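Side-chain contacts in flavodoxin (PDB 6OHK), which carries electrons on a bound flavin mononucleotide and probably serves as an electron donor to a number of redox enzymes: residues 98-103 with 125-130; 145-148 with 153-156. The protein carries 1 engineered substitution. One frame throughout, in Å; residues are numbered along the deposited sequence. Where two conformers were deposited one is given.

Overall arrangement
Both contacts lie at the FMN end of the flavodoxin fold, yet they differ in burial and chemistry. Contact 1 joins two loops, 98-103 and 125-130; it is partly buried, with a buried phenylalanine against a partly exposed tyrosine and two glutamates at the surface, and its grip on the flavin ring comes from the backbone and a serine. Contact 2 is buried and polar: 145-148, leaving strand 139-145, is tied to the beginning of helix 154-166 by a hydroxyl, a carboxylate and a water, and meets FMN at the ribityl chain. The two meet where F100 packs on the backbone of L145, CE1 lying 3.8 Å from L145 O; C101 SG also packs there.

Contact 1 of 2, residues 98-103 with 125-130; sequences ESFCGG and DGYHYE. With FMN (flavin mononucleotide), chain B.
F100 and Y127 bring the two loops together through an oblique aromatic pair. Their planes stand at 43° and their centroids 5.8 Å apart; F100 CE2 and CZ lie against Y127 CD1 and CE1, with CE2 3.6 Å from CD1. The side chains cross at about a right angle. F100 reaches this position because CG lies anti to the backbone N (chi1 174°), which sends the ring away from the flavin toward Y127, with CD1, across the ring from CE2, still beside FMN O2. C101 SG sits over one face of the phenyl ring, 3.7 Å above its plane and displaced toward the rim. Y127 is held from its far end, where OH is hydrogen-bonded to A144 O, while F140 meets its ring edge-to-face.

In the flavodoxin fold the loop between strand 84-90 and helix 103-113 is one of those that line the isoalloxazine, and here a type II turn from S99 to G102, closed by the G102 N to S99 O bond, shapes it for the pyrimidine edge. FMN N3 donates to S99 O at 2.9 Å, and C101 N donates to FMN O2 at 3.0 Å, both bonds fairly straight. A third bond comes from a side chain: in one of two modelled conformers, S99 OG (chi1 62°) donates to FMN O4 at 2.9 Å, so this bond may not be permanent. The backbone thus meets N3 and O2, and the serine, in this conformer, O4.

Toward the surface the loops meet again at E98 and E130, whose like charges approach within 4.5 Å between E98 OE1 and E130 OE2. Both side chains are exposed, where solvent probably screens them, and backbone hydrogen bonding of E130 with G97 joins the two loops beside them.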
loop_
_atom_site.group_PDB
_atom_site.type_symbol
_atom_site.label_atom_id
_atom_site.label_comp_id
_atom_site.label_asym_id
_atom_site.label_seq_id
_atom_site.Cartn_x
_atom_site.Cartn_y
_atom_site.Cartn_z
ATOM N N GLU A 98 17.836 -1.091 -6.509
ATOM C CA GLU A 98 17.113 -0.649 -7.694
ATOM C C GLU A 98 15.664 -1.103 -7.696
ATOM O O GLU A 98 14.968 -0.857 -8.685
ATOM C CB GLU A 98 17.767 -1.110 -9.004
ATOM C CG GLU A 98 19.192 -0.647 -9.132
ATOM C CD GLU A 98 19.750 -0.857 -10.530
ATOM O OE1 GLU A 98 20.894 -1.349 -10.644
ATOM O OE2 GLU A 98 19.044 -0.531 -11.510
ATOM N N SER A 99 15.169 -1.710 -6.615
ATOM C CA SER A 99 13.797 -2.236 -6.643
ATOM C C SER A 99 13.122 -2.137 -5.286
ATOM O O SER A 99 12.197 -2.908 -5.005
ATOM C CB SER A 99 13.748 -3.655 -7.181
ATOM O OG SER A 99 14.472 -4.573 -6.391
ATOM N N PHE A 100 13.543 -1.217 -4.451
ATOM C CA PHE A 100 12.973 -1.113 -3.113
ATOM C C PHE A 100 11.495 -0.773 -3.175
ATOM O O PHE A 100 11.096 0.258 -3.731
ATOM C CB PHE A 100 13.715 -0.032 -2.338
ATOM C CG PHE A 100 13.130 0.285 -0.987
ATOM C CD1 PHE A 100 12.998 -0.689 -0.011
ATOM C CD2 PHE A 100 12.757 1.569 -0.664
ATOM C CE1 PHE A 100 12.486 -0.397 1.231
ATOM C CE2 PHE A 100 12.236 1.861 0.566
ATOM C CZ PHE A 100 12.109 0.886 1.508
ATOM N N CYS A 101 10.683 -1.619 -2.548
ATOM C CA CYS A 101 9.234 -1.442 -2.541
ATOM C C CYS A 101 8.654 -1.312 -3.939
ATOM O O CYS A 101 7.610 -0.686 -4.137
ATOM C CB CYS A 101 8.776 -0.278 -1.643
ATOM S SG CYS A 101 8.935 -0.611 0.100
ATOM N N GLY A 102 9.285 -1.938 -4.923
ATOM C CA GLY A 102 8.829 -1.809 -6.294
ATOM C C GLY A 102 7.444 -2.336 -6.550
ATOM O O GLY A 102 6.804 -1.936 -7.532
ATOM N N GLY A 103 6.955 -3.240 -5.713
ATOM C CA GLY A 103 5.682 -3.876 -5.991
ATOM C C GLY A 103 4.524 -2.908 -6.041
ATOM O O GLY A 103 3.542 -3.148 -6.743
ATOM N N ASP A 125 13.286 11.328 2.020
ATOM C CA ASP A 125 14.297 11.625 3.026
ATOM C C ASP A 125 14.477 10.441 3.971
ATOM O O ASP A 125 13.508 9.858 4.458
ATOM C CB ASP A 125 13.877 12.844 3.856
ATOM C CG ASP A 125 13.924 14.152 3.084
ATOM O OD1 ASP A 125 14.376 14.162 1.926
ATOM O OD2 ASP A 125 13.494 15.173 3.671
ATOM N N GLY A 126 15.733 10.105 4.254
ATOM C CA GLY A 126 16.069 9.040 5.176
ATOM C C GLY A 126 16.078 7.673 4.556
ATOM O O GLY A 126 16.244 6.688 5.277
ATOM N N TYR A 127 15.882 7.577 3.251
ATOM C CA TYR A 127 15.975 6.326 2.521
ATOM C C TYR A 127 17.199 6.349 1.627
ATOM O O TYR A 127 17.642 7.409 1.174
ATOM C CB TYR A 127 14.752 6.124 1.645
ATOM C CG TYR A 127 13.470 5.908 2.373
ATOM C CD1 TYR A 127 13.064 4.632 2.735
ATOM C CD2 TYR A 127 12.632 6.969 2.679
ATOM C CE1 TYR A 127 11.850 4.431 3.361
ATOM C CE2 TYR A 127 11.428 6.774 3.302
ATOM C CZ TYR A 127 11.034 5.519 3.644
ATOM O OH TYR A 127 9.807 5.393 4.256
ATOM N N HIS A 128 17.698 5.168 1.319
ATOM C CA HIS A 128 18.806 4.985 0.396
ATOM C C HIS A 128 18.297 4.264 -0.831
ATOM O O HIS A 128 17.651 3.217 -0.704
ATOM C CB HIS A 128 19.913 4.138 1.028
ATOM C CG HIS A 128 21.158 4.057 0.195
ATOM N ND1 HIS A 128 21.247 3.271 -0.934
ATOM C CD2 HIS A 128 22.359 4.671 0.320
ATOM C CE1 HIS A 128 22.445 3.403 -1.471
ATOM N NE2 HIS A 128 23.142 4.244 -0.726
ATOM N N TYR A 129 18.619 4.764 -2.019
ATOM C CA TYR A 129 18.298 4.038 -3.226
ATOM C C TYR A 129 19.296 4.416 -4.305
ATOM O O TYR A 129 19.792 5.551 -4.335
ATOM C CB TYR A 129 16.862 4.240 -3.719
ATOM C CG TYR A 129 16.530 5.637 -4.237
ATOM C CD1 TYR A 129 16.153 6.638 -3.388
ATOM C CD2 TYR A 129 16.571 5.913 -5.589
ATOM C CE1 TYR A 129 15.845 7.901 -3.861
ATOM C CE2 TYR A 129 16.255 7.161 -6.082
ATOM C CZ TYR A 129 15.878 8.143 -5.199
ATOM O OH TYR A 129 15.591 9.409 -5.707
ATOM N N GLU A 130 19.574 3.470 -5.176
ATOM C CA GLU A 130 20.396 3.709 -6.359
ATOM C C GLU A 130 19.513 4.135 -7.522
ATOM O O GLU A 130 19.772 5.160 -8.160
ATOM C CB GLU A 130 21.211 2.461 -6.705
ATOM C CG GLU A 130 22.233 2.080 -5.608
ATOM C CD GLU A 130 22.734 0.644 -5.736
ATOM O OE1 GLU A 130 23.015 0.012 -4.691
ATOM O OE2 GLU A 130 22.840 0.145 -6.877
HETATM N N1 FMN B . 12.548 -6.041 -1.071
HETATM C C2 FMN B . 12.539 -4.970 -1.978
HETATM O O2 FMN B . 12.425 -3.849 -1.609
HETATM N N3 FMN B . 12.710 -5.277 -3.373
HETATM C C4 FMN B . 12.882 -6.532 -3.891
HETATM O O4 FMN B . 13.005 -6.656 -5.092
HETATM C C4A FMN B . 12.908 -7.596 -2.950
HETATM N N5 FMN B . 13.091 -8.897 -3.414
HETATM C C5A FMN B . 13.174 -9.904 -2.413
HETATM C C6 FMN B . 13.492 -11.213 -2.819
HETATM C C7 FMN B . 13.563 -12.226 -1.884
HETATM C C7M FMN B . 13.836 -13.619 -2.472
HETATM C C8 FMN B . 13.427 -11.941 -0.532
HETATM C C8M FMN B . 13.476 -13.089 0.453
HETATM C C9 FMN B . 13.119 -10.644 -0.128
HETATM C C9A FMN B . 13.025 -9.639 -1.057
HETATM N N10 FMN B . 12.705 -8.292 -0.617
HETATM C C10 FMN B . 12.713 -7.302 -1.576
HETATM C "C1'" FMN B . 12.508 -7.989 0.799
HETATM C "C2'" FMN B . 11.080 -8.397 1.273
HETATM O "O2'" FMN B . 10.063 -7.733 0.545
HETATM C "C3'" FMN B . 10.923 -8.004 2.753
HETATM O "O3'" FMN B . 11.781 -8.842 3.501
HETATM C "C4'" FMN B . 9.508 -8.055 3.326
HETATM O "O4'" FMN B . 9.544 -7.518 4.644
HETATM C "C5'" FMN B . 8.928 -9.464 3.365
HETATM O "O5'" FMN B . 7.564 -9.356 3.736
HETATM P P FMN B . 6.720 -10.672 4.113
HETATM O O1P FMN B . 5.357 -10.119 4.463
HETATM O O2P FMN B . 6.681 -11.622 2.966
HETATM O O3P FMN B . 7.410 -11.313 5.324
#

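Contact 2 of 2, residues 145-148 with 153-156. With FMN (flavin mononucleotide), chain B.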
loop_
_atom_site.group_PDB
_atom_site.type_symbol
_atom_site.label_atom_id
_atom_site.label_comp_id
_atom_site.label_asym_id
_atom_site.label_seq_id
_atom_site.Cartn_x
_atom_site.Cartn_y
_atom_site.Cartn_z
ATOM N N LEU A 145 8.103 0.911 3.695
ATOM C CA LEU A 145 8.545 0.404 4.980
ATOM C C LEU A 145 9.707 -0.555 4.783
ATOM O O LEU A 145 9.777 -1.281 3.788
ATOM C CB LEU A 145 7.413 -0.284 5.725
ATOM C CG LEU A 145 6.214 0.629 5.994
ATOM C CD1 LEU A 145 5.084 -0.160 6.598
ATOM C CD2 LEU A 145 6.587 1.793 6.887
ATOM N N ASP A 146 10.627 -0.558 5.751
ATOM C CA ASP A 146 11.777 -1.467 5.704
ATOM C C ASP A 146 11.938 -2.013 7.112
ATOM O O ASP A 146 12.527 -1.378 7.977
ATOM C CB ASP A 146 13.026 -0.740 5.226
ATOM C CG ASP A 146 14.226 -1.653 5.080
ATOM O OD1 ASP A 146 14.248 -2.730 5.705
ATOM O OD2 ASP A 146 15.160 -1.257 4.322
ATOM N N GLU A 147 11.364 -3.179 7.349
ATOM C CA GLU A 147 11.425 -3.810 8.660
ATOM C C GLU A 147 12.760 -4.472 8.916
ATOM O O GLU A 147 13.088 -4.756 10.076
ATOM C CB GLU A 147 10.282 -4.836 8.789
ATOM C CG GLU A 147 8.950 -4.218 9.080
ATOM C CD GLU A 147 8.887 -3.791 10.540
ATOM O OE1 GLU A 147 9.152 -4.626 11.448
ATOM O OE2 GLU A 147 8.663 -2.612 10.817
ATOM N N GLU A 148 13.528 -4.761 7.875
ATOM C CA GLU A 148 14.830 -5.382 8.069
ATOM C C GLU A 148 15.839 -4.371 8.586
ATOM O O GLU A 148 16.668 -4.702 9.453
ATOM C CB GLU A 148 15.293 -6.012 6.762
ATOM C CG GLU A 148 14.371 -7.189 6.318
ATOM C CD GLU A 148 14.916 -7.914 5.114
ATOM O OE1 GLU A 148 16.057 -8.404 5.200
ATOM O OE2 GLU A 148 14.235 -7.969 4.075
ATOM N N LEU A 153 11.488 2.846 12.788
ATOM C CA LEU A 153 10.801 3.952 12.147
ATOM C C LEU A 153 9.391 3.593 11.722
ATOM O O LEU A 153 8.613 4.490 11.406
ATOM C CB LEU A 153 11.595 4.396 10.920
ATOM C CG LEU A 153 13.020 4.871 11.193
ATOM C CD1 LEU A 153 13.687 5.433 9.958
ATOM C CD2 LEU A 153 13.091 5.896 12.327
ATOM N N THR A 154 9.033 2.329 11.740
ATOM C CA THR A 154 7.752 1.919 11.169
ATOM C C THR A 154 6.578 2.511 11.905
ATOM O O THR A 154 5.652 3.014 11.235
ATOM C CB THR A 154 7.699 0.399 11.094
ATOM O OG1 THR A 154 8.597 -0.022 10.059
ATOM C CG2 THR A 154 6.287 -0.095 10.786
ATOM N N PRO A 155 6.507 2.470 13.235
ATOM C CA PRO A 155 5.290 2.998 13.879
ATOM C C PRO A 155 5.001 4.445 13.542
ATOM O O PRO A 155 3.839 4.788 13.251
ATOM C CB PRO A 155 5.565 2.788 15.374
ATOM C CG PRO A 155 6.494 1.622 15.402
ATOM C CD PRO A 155 7.362 1.736 14.183
ATOM N N LYS A 156 5.989 5.334 13.597
ATOM C CA LYS A 156 5.744 6.729 13.251
ATOM C C LYS A 156 5.440 6.884 11.770
ATOM O O LYS A 156 4.584 7.697 11.372
ATOM C CB LYS A 156 6.931 7.606 13.649
ATOM C CG LYS A 156 6.804 9.055 13.205
ATOM C CD LYS A 156 7.960 9.895 13.720
ATOM C CE LYS A 156 7.497 11.287 14.114
ATOM N NZ LYS A 156 6.867 12.020 12.984
HETATM N N1 FMN B . 12.548 -6.041 -1.071
HETATM C C2 FMN B . 12.539 -4.970 -1.978
HETATM O O2 FMN B . 12.425 -3.849 -1.609
HETATM N N3 FMN B . 12.710 -5.277 -3.373
HETATM C C4 FMN B . 12.882 -6.532 -3.891
HETATM O O4 FMN B . 13.005 -6.656 -5.092
HETATM C C4A FMN B . 12.908 -7.596 -2.950
HETATM N N5 FMN B . 13.091 -8.897 -3.414
HETATM C C5A FMN B . 13.174 -9.904 -2.413
HETATM C C6 FMN B . 13.492 -11.213 -2.819
HETATM C C7 FMN B . 13.563 -12.226 -1.884
HETATM C C7M FMN B . 13.836 -13.619 -2.472
HETATM C C8 FMN B . 13.427 -11.941 -0.532
HETATM C C8M FMN B . 13.476 -13.089 0.453
HETATM C C9 FMN B . 13.119 -10.644 -0.128
HETATM C C9A FMN B . 13.025 -9.639 -1.057
HETATM N N10 FMN B . 12.705 -8.292 -0.617
HETATM C C10 FMN B . 12.713 -7.302 -1.576
HETATM C "C1'" FMN B . 12.508 -7.989 0.799
HETATM C "C2'" FMN B . 11.080 -8.397 1.273
HETATM O "O2'" FMN B . 10.063 -7.733 0.545
HETATM C "C3'" FMN B . 10.923 -8.004 2.753
HETATM O "O3'" FMN B . 11.781 -8.842 3.501
HETATM C "C4'" FMN B . 9.508 -8.055 3.326
HETATM O "O4'" FMN B . 9.544 -7.518 4.644
HETATM C "C5'" FMN B . 8.928 -9.464 3.365
HETATM O "O5'" FMN B . 7.564 -9.356 3.736
HETATM P P FMN B . 6.720 -10.672 4.113
HETATM O O1P FMN B . 5.357 -10.119 4.463
HETATM O O2P FMN B . 6.681 -11.622 2.966
HETATM O O3P FMN B . 7.410 -11.313 5.324
HETATM O O HOH W 1 10.330 1.176 8.252
#
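T154 meets E147 through its hydroxyl, OG1 donating to E147 OE2 at 2.7 Å. The carboxylate oxygen receives it on its anti lone pair, the one turned away from its partner oxygen, and the two side chains cross at about a right angle. E147 manages this by folding its chain at chi2 (-76°), which brings the end of the side chain toward the helix. The same T154 OG1 accepts a hydrogen bond at 2.8 Å from a water, which in turn accepts one from D146 N at 3.1 Å. One buried hydroxyl thus serves the glutamate directly and the backbone of its neighbour through solvent. L145 lies across T154, its CD2 4.2 Å from OG1.

Next in sequence, P155 points away from 145-148 and touches E24, and K156 turns along its own helix to form a salt bridge with D160. E148 OE2 accepts a 2.7 Å hydrogen bond from FMN O3', which ties this residue to the ribityl chain. D146 OD2 is hydrogen-bonded to Q93 NE2.

This is the turn into the C-terminal helix of the flavodoxin alpha/beta fold, where helices 154-166 and 17-28 are neighbours on one face of the central sheet. T154 packs on I21 and E24 of helix 17-28, E147 touches T17 at its start, and L145, ending strand 139-145, packs on R157 and I158 and is hydrogen-bonded through its backbone to G89 and G91.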